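Local structure of rRNA N-glycosidase (3CTK) at residues 6-11 with 52-57; 130-135 with 179-184. The protein is a plant ribosome-inactivating protein, a single chain whose fold combines a mixed beta sheet with a large group of helices. All coordinates share one frame; numbering follows the deposited sequence.

Contact 1 of 2, residues 6-11 with 52-57; sequences FNLGEA and ITTTSK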
loop_
_atom_site.group_PDB
_atom_site.type_symbol
_atom_site.label_atom_id
_atom_site.label_comp_id
_atom_site.label_asym_id
_atom_site.label_seq_id
_atom_site.Cartn_x
_atom_site.Cartn_y
_atom_site.Cartn_z
ATOM N N PHE A 6 1.983 -11.744 7.047
ATOM C CA PHE A 6 0.554 -11.759 7.315
ATOM C C PHE A 6 -0.077 -13.005 6.696
ATOM O O PHE A 6 -0.010 -13.209 5.483
ATOM C CB PHE A 6 -0.106 -10.501 6.742
ATOM C CG PHE A 6 -1.577 -10.392 7.044
ATOM C CD1 PHE A 6 -2.054 -10.604 8.335
ATOM C CD2 PHE A 6 -2.483 -10.054 6.043
ATOM C CE1 PHE A 6 -3.413 -10.481 8.626
ATOM C CE2 PHE A 6 -3.848 -9.927 6.323
ATOM C CZ PHE A 6 -4.312 -10.141 7.616
ATOM N N ASN A 7 -0.668 -13.849 7.538
ATOM C CA ASN A 7 -1.323 -15.062 7.061
ATOM C C ASN A 7 -2.816 -14.770 6.982
ATOM O O ASN A 7 -3.425 -14.360 7.970
ATOM C CB ASN A 7 -1.061 -16.227 8.019
ATOM C CG ASN A 7 -1.629 -17.532 7.509
ATOM O OD1 ASN A 7 -2.844 -17.703 7.433
ATOM N ND2 ASN A 7 -0.749 -18.460 7.143
ATOM N N LEU A 8 -3.401 -14.980 5.805
ATOM C CA LEU A 8 -4.816 -14.692 5.593
ATOM C C LEU A 8 -5.778 -15.583 6.375
ATOM O O LEU A 8 -6.988 -15.368 6.350
ATOM C CB LEU A 8 -5.139 -14.738 4.095
ATOM C CG LEU A 8 -4.302 -13.787 3.236
ATOM C CD1 LEU A 8 -4.804 -13.820 1.798
ATOM C CD2 LEU A 8 -4.385 -12.368 3.794
ATOM N N GLY A 9 -5.234 -16.575 7.070
ATOM C CA GLY A 9 -6.059 -17.454 7.878
ATOM C C GLY A 9 -6.111 -16.940 9.308
ATOM O O GLY A 9 -6.790 -17.511 10.164
ATOM N N GLU A 10 -5.388 -15.852 9.563
ATOM C CA GLU A 10 -5.328 -15.236 10.889
ATOM C C GLU A 10 -5.629 -13.749 10.744
ATOM O O GLU A 10 -4.810 -12.904 11.104
ATOM C CB GLU A 10 -3.928 -15.396 11.490
ATOM C CG GLU A 10 -3.246 -16.715 11.181
ATOM C CD GLU A 10 -1.891 -16.836 11.850
ATOM O OE1 GLU A 10 -1.158 -15.824 11.900
ATOM O OE2 GLU A 10 -1.552 -17.944 12.317
ATOM N N ALA A 11 -6.808 -13.434 10.218
ATOM C CA ALA A 11 -7.198 -12.047 9.991
ATOM C C ALA A 11 -7.055 -11.125 11.200
ATOM O O ALA A 11 -6.741 -9.948 11.047
ATOM C CB ALA A 11 -8.631 -11.992 9.460
ATOM N N ILE A 52 2.690 -12.577 2.221
ATOM C CA ILE A 52 1.268 -12.854 2.400
ATOM C C ILE A 52 1.006 -14.307 2.041
ATOM O O ILE A 52 1.279 -14.734 0.917
ATOM C CB ILE A 52 0.408 -11.955 1.497
ATOM C CG1 ILE A 52 0.736 -10.485 1.776
ATOM C CG2 ILE A 52 -1.079 -12.232 1.739
ATOM C CD1 ILE A 52 0.117 -9.524 0.781
ATOM N N THR A 53 0.478 -15.064 3.000
ATOM C CA THR A 53 0.193 -16.481 2.792
ATOM C C THR A 53 -1.307 -16.759 2.864
ATOM O O THR A 53 -1.989 -16.294 3.774
ATOM C CB THR A 53 0.907 -17.344 3.849
ATOM O OG1 THR A 53 2.313 -17.064 3.826
ATOM C CG2 THR A 53 0.688 -18.825 3.562
ATOM N N THR A 54 -1.806 -17.530 1.903
ATOM C CA THR A 54 -3.227 -17.876 1.839
ATOM C C THR A 54 -3.537 -19.105 2.691
ATOM O O THR A 54 -2.629 -19.806 3.134
ATOM C CB THR A 54 -3.649 -18.201 0.395
ATOM O OG1 THR A 54 -2.943 -19.366 -0.056
ATOM C CG2 THR A 54 -3.331 -17.031 -0.529
ATOM N N THR A 55 -4.820 -19.368 2.921
ATOM C CA THR A 55 -5.197 -20.545 3.695
ATOM C C THR A 55 -4.889 -21.783 2.851
ATOM O O THR A 55 -4.824 -22.897 3.370
ATOM C CB THR A 55 -6.703 -20.549 4.065
ATOM O OG1 THR A 55 -7.495 -20.514 2.871
ATOM C CG2 THR A 55 -7.040 -19.350 4.937
ATOM N N SER A 56 -4.700 -21.579 1.550
ATOM C CA SER A 56 -4.384 -22.673 0.639
ATOM C C SER A 56 -2.873 -22.909 0.609
ATOM O O SER A 56 -2.367 -23.668 -0.221
ATOM C CB SER A 56 -4.901 -22.367 -0.769
ATOM O OG SER A 56 -4.344 -21.168 -1.268
ATOM N N LYS A 57 -2.161 -22.229 1.504
ATOM C CA LYS A 57 -0.715 -22.384 1.642
ATOM C C LYS A 57 0.159 -21.820 0.524
ATOM O O LYS A 57 1.277 -22.291 0.307
ATOM C CB LYS A 57 -0.394 -23.868 1.845
ATOM C CG LYS A 57 -1.128 -24.489 3.033
ATOM C CD LYS A 57 -1.159 -26.006 2.932
ATOM C CE LYS A 57 -2.018 -26.454 1.760
ATOM N NZ LYS A 57 -1.962 -27.924 1.541
HETATM O O HOH W 1 -1.980 -20.987 5.479
#

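Contact 2 of 2, residues 130-135 with 179-184; sequences LGVYKL and RGLYGS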
loop_
_atom_site.group_PDB
_atom_site.type_symbol
_atom_site.label_atom_id
_atom_site.label_comp_id
_atom_site.label_asym_id
_atom_site.label_seq_id
_atom_site.Cartn_x
_atom_site.Cartn_y
_atom_site.Cartn_z
ATOM N N LEU A 130 -12.716 -5.355 -1.462
ATOM C CA LEU A 130 -11.494 -5.550 -0.695
ATOM C C LEU A 130 -11.817 -6.467 0.482
ATOM O O LEU A 130 -12.980 -6.623 0.858
ATOM C CB LEU A 130 -10.980 -4.207 -0.177
ATOM C CG LEU A 130 -10.708 -3.134 -1.234
ATOM C CD1 LEU A 130 -10.336 -1.822 -0.547
ATOM C CD2 LEU A 130 -9.588 -3.592 -2.154
ATOM N N GLY A 131 -10.784 -7.060 1.067
ATOM C CA GLY A 131 -10.991 -7.954 2.190
ATOM C C GLY A 131 -10.029 -9.119 2.137
ATOM O O GLY A 131 -9.455 -9.408 1.091
ATOM N N VAL A 132 -9.855 -9.800 3.264
ATOM C CA VAL A 132 -8.936 -10.927 3.326
ATOM C C VAL A 132 -9.280 -12.058 2.363
ATOM O O VAL A 132 -8.391 -12.625 1.723
ATOM C CB VAL A 132 -8.854 -11.479 4.767
ATOM C CG1 VAL A 132 -8.101 -12.795 4.786
ATOM C CG2 VAL A 132 -8.157 -10.462 5.656
ATOM N N TYR A 133 -10.564 -12.385 2.251
ATOM C CA TYR A 133 -10.994 -13.462 1.364
ATOM C C TYR A 133 -10.799 -13.066 -0.095
ATOM O O TYR A 133 -10.364 -13.878 -0.919
ATOM C CB TYR A 133 -12.468 -13.805 1.600
ATOM C CG TYR A 133 -12.890 -15.100 0.934
ATOM C CD1 TYR A 133 -12.509 -16.332 1.464
ATOM C CD2 TYR A 133 -13.629 -15.092 -0.250
ATOM C CE1 TYR A 133 -12.852 -17.530 0.830
ATOM C CE2 TYR A 133 -13.977 -16.284 -0.893
ATOM C CZ TYR A 133 -13.583 -17.496 -0.347
ATOM O OH TYR A 133 -13.908 -18.676 -0.980
ATOM N N LYS A 134 -11.130 -11.819 -0.414
ATOM C CA LYS A 134 -10.974 -11.324 -1.776
ATOM C C LYS A 134 -9.496 -11.284 -2.141
ATOM O O LYS A 134 -9.126 -11.590 -3.271
ATOM C CB LYS A 134 -11.586 -9.927 -1.907
ATOM C CG LYS A 134 -13.102 -9.904 -1.726
ATOM C CD LYS A 134 -13.817 -10.700 -2.816
ATOM C CE LYS A 134 -15.330 -10.648 -2.626
ATOM N NZ LYS A 134 -16.059 -11.399 -3.690
ATOM N N LEU A 135 -8.651 -10.901 -1.186
ATOM C CA LEU A 135 -7.218 -10.850 -1.450
ATOM C C LEU A 135 -6.730 -12.264 -1.736
ATOM O O LEU A 135 -5.986 -12.485 -2.690
ATOM C CB LEU A 135 -6.463 -10.250 -0.258
ATOM C CG LEU A 135 -4.931 -10.221 -0.349
ATOM C CD1 LEU A 135 -4.486 -9.438 -1.578
ATOM C CD2 LEU A 135 -4.365 -9.598 0.919
ATOM N N ARG A 179 -14.561 -3.937 8.350
ATOM C CA ARG A 179 -15.291 -4.515 7.223
ATOM C C ARG A 179 -14.595 -5.571 6.361
ATOM O O ARG A 179 -15.270 -6.311 5.647
ATOM C CB ARG A 179 -15.733 -3.396 6.277
ATOM C CG ARG A 179 -16.297 -2.145 6.934
ATOM C CD ARG A 179 -16.480 -1.057 5.879
ATOM N NE ARG A 179 -16.990 0.195 6.431
ATOM C CZ ARG A 179 -18.253 0.398 6.791
ATOM N NH1 ARG A 179 -19.149 -0.571 6.653
ATOM N NH2 ARG A 179 -18.623 1.571 7.291
ATOM N N GLY A 180 -13.269 -5.640 6.405
ATOM C CA GLY A 180 -12.574 -6.591 5.548
ATOM C C GLY A 180 -11.822 -7.767 6.142
ATOM O O GLY A 180 -11.113 -8.463 5.418
ATOM N N LEU A 181 -11.955 -8.006 7.439
ATOM C CA LEU A 181 -11.260 -9.131 8.045
ATOM C C LEU A 181 -12.183 -10.341 8.071
ATOM O O LEU A 181 -11.744 -11.475 7.877
ATOM C CB LEU A 181 -10.798 -8.787 9.465
ATOM C CG LEU A 181 -9.758 -7.666 9.591
ATOM C CD1 LEU A 181 -9.332 -7.539 11.043
ATOM C CD2 LEU A 181 -8.548 -7.967 8.703
ATOM N N TYR A 182 -13.468 -10.086 8.291
ATOM C CA TYR A 182 -14.463 -11.151 8.346
ATOM C C TYR A 182 -15.575 -10.913 7.334
ATOM O O TYR A 182 -16.649 -11.509 7.420
ATOM C CB TYR A 182 -15.044 -11.249 9.758
ATOM C CG TYR A 182 -13.980 -11.451 10.813
ATOM C CD1 TYR A 182 -13.497 -10.377 11.560
ATOM C CD2 TYR A 182 -13.425 -12.709 11.032
ATOM C CE1 TYR A 182 -12.482 -10.554 12.501
ATOM C CE2 TYR A 182 -12.411 -12.898 11.965
ATOM C CZ TYR A 182 -11.944 -11.816 12.696
ATOM O OH TYR A 182 -10.937 -12.001 13.619
ATOM N N GLY A 183 -15.299 -10.037 6.374
ATOM C CA GLY A 183 -16.265 -9.728 5.336
ATOM C C GLY A 183 -15.575 -9.078 4.154
ATOM O O GLY A 183 -14.344 -9.071 4.076
ATOM N N SER A 184 -16.364 -8.536 3.232
ATOM C CA SER A 184 -15.829 -7.869 2.049
ATOM C C SER A 184 -16.490 -6.504 1.925
ATOM O O SER A 184 -17.624 -6.319 2.368
ATOM C CB SER A 184 -16.126 -8.688 0.789
ATOM O OG SER A 184 -15.574 -9.990 0.877
HETATM O O HOH W 2 -12.644 -11.370 4.284
HETATM O O HOH W 3 -13.023 -10.427 1.460
#

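Contact 1 of 2, residues 6-11 with 52-57
The carbonyl oxygen T53 O is held by one hydrogen bond, from L8 N at 2.8 Å, almost along the C=O axis (174°), and a weak CA-H...O contact from N7 CA. It closes a parallel pair, edge strand 3-7 and its neighbour 47-53, joined through helix 14-25 as a beta-alpha-beta unit. One step back, T53 N donates to F6 O at 3.1 Å; with the first bond this sets the parallel register, F6 beside I52 and N7 beside T53. Past N7 segment 6-11 leaves the sheet in a type I turn, secured by an Asx turn in which N7 OD1 accepts from G9 N at 2.7 Å. Asparagine suits this place: with CG anti to the backbone N (chi1 -175°), OD1 grips the turn while ND2 reaches over T53 CB and CG2. ND2 also gives to water 1, which donates to T54 O. On the face of I52, branched L8 lays CG and CD2 obliquely against I52 CG2, both at 3.9 Å, and leans on helix 132-142. T55 OG1 turns to E136 of that helix. G9, lacking a side chain, lets T55 CG2 approach to 3.6 Å from G9 CA.

Contact 2 of 2, residues 130-135 with 179-184
The flat groups that meet here are peptides, and the carbonyl of G180 has V132 N at its tip, with G131 CA and V132 CG2 beside the oxygen. V132 N lies 2.8 Å from G180 O, nearly along the C=O axis (166°) and with an N-H...O angle of 160°. G131 CA comes to 3.3 Å from G180 O, a CA-H...O contact, and S184 CA makes another to L130 O. G131 is the N-cap of helix 132-142, its own O accepting from L135 N. Glycine fits twice over: its backbone angles would jam a CB against the carbonyl of L130, and a CB would also run into G183 O and S184 CA. G180, also without a side chain, lets the two segments approach: a CB on it would be tight against G131 CA.

The next two N-H groups of the helix are met through water. Water 2 accepts from Y133 N at 3.1 Å and donates to G183 O at 2.9 Å; water 3 accepts from K134 N at 3.0 Å, donates to G183 O and bonds S184 OG at 2.7 Å. Gathering oxygens at the positive end of a helix is probably favourable electrostatically. K134, bent at chi2 (-64°), lays CG and CE alongside S184 OG, CE at 3.6 Å, while its amine forms a salt bridge with E129. V132 CG2, anti to the carbonyl carbon, touches L181 CD2 at 4.0 Å, the two branched side chains crossing obliquely.

The contact thus ties the start of helix 132-142 to the loop beyond helix 170-180. L130 also shares a backbone hydrogen bond with F185, and L130 and L135 pack against helix 149-168 through I158, with Q161 and M162 adding to that interface.

Overall arrangement
Both contacts are partly buried and lie on the same side of the chain's centre, their own centres about 12 Å apart. Helix 132-142 links them: its first turn belongs to contact 2, and side chains of contact 1, from strand and loop, lean on it. They touch directly, L8 O lying 3.2 Å from V132 CG1 and A11 CB packing near L181 O. Their chemistry follows their place. Contact 1 joins two strand ends by two direct backbone bonds and one water, with threonine and asparagine serving the loops beyond. Contact 2 joins the start of one helix to the loop after another, with one direct backbone bond, two waters that reach helix N-H groups, and glycines where the segments are closest. Exposed residues take part only in contact 1.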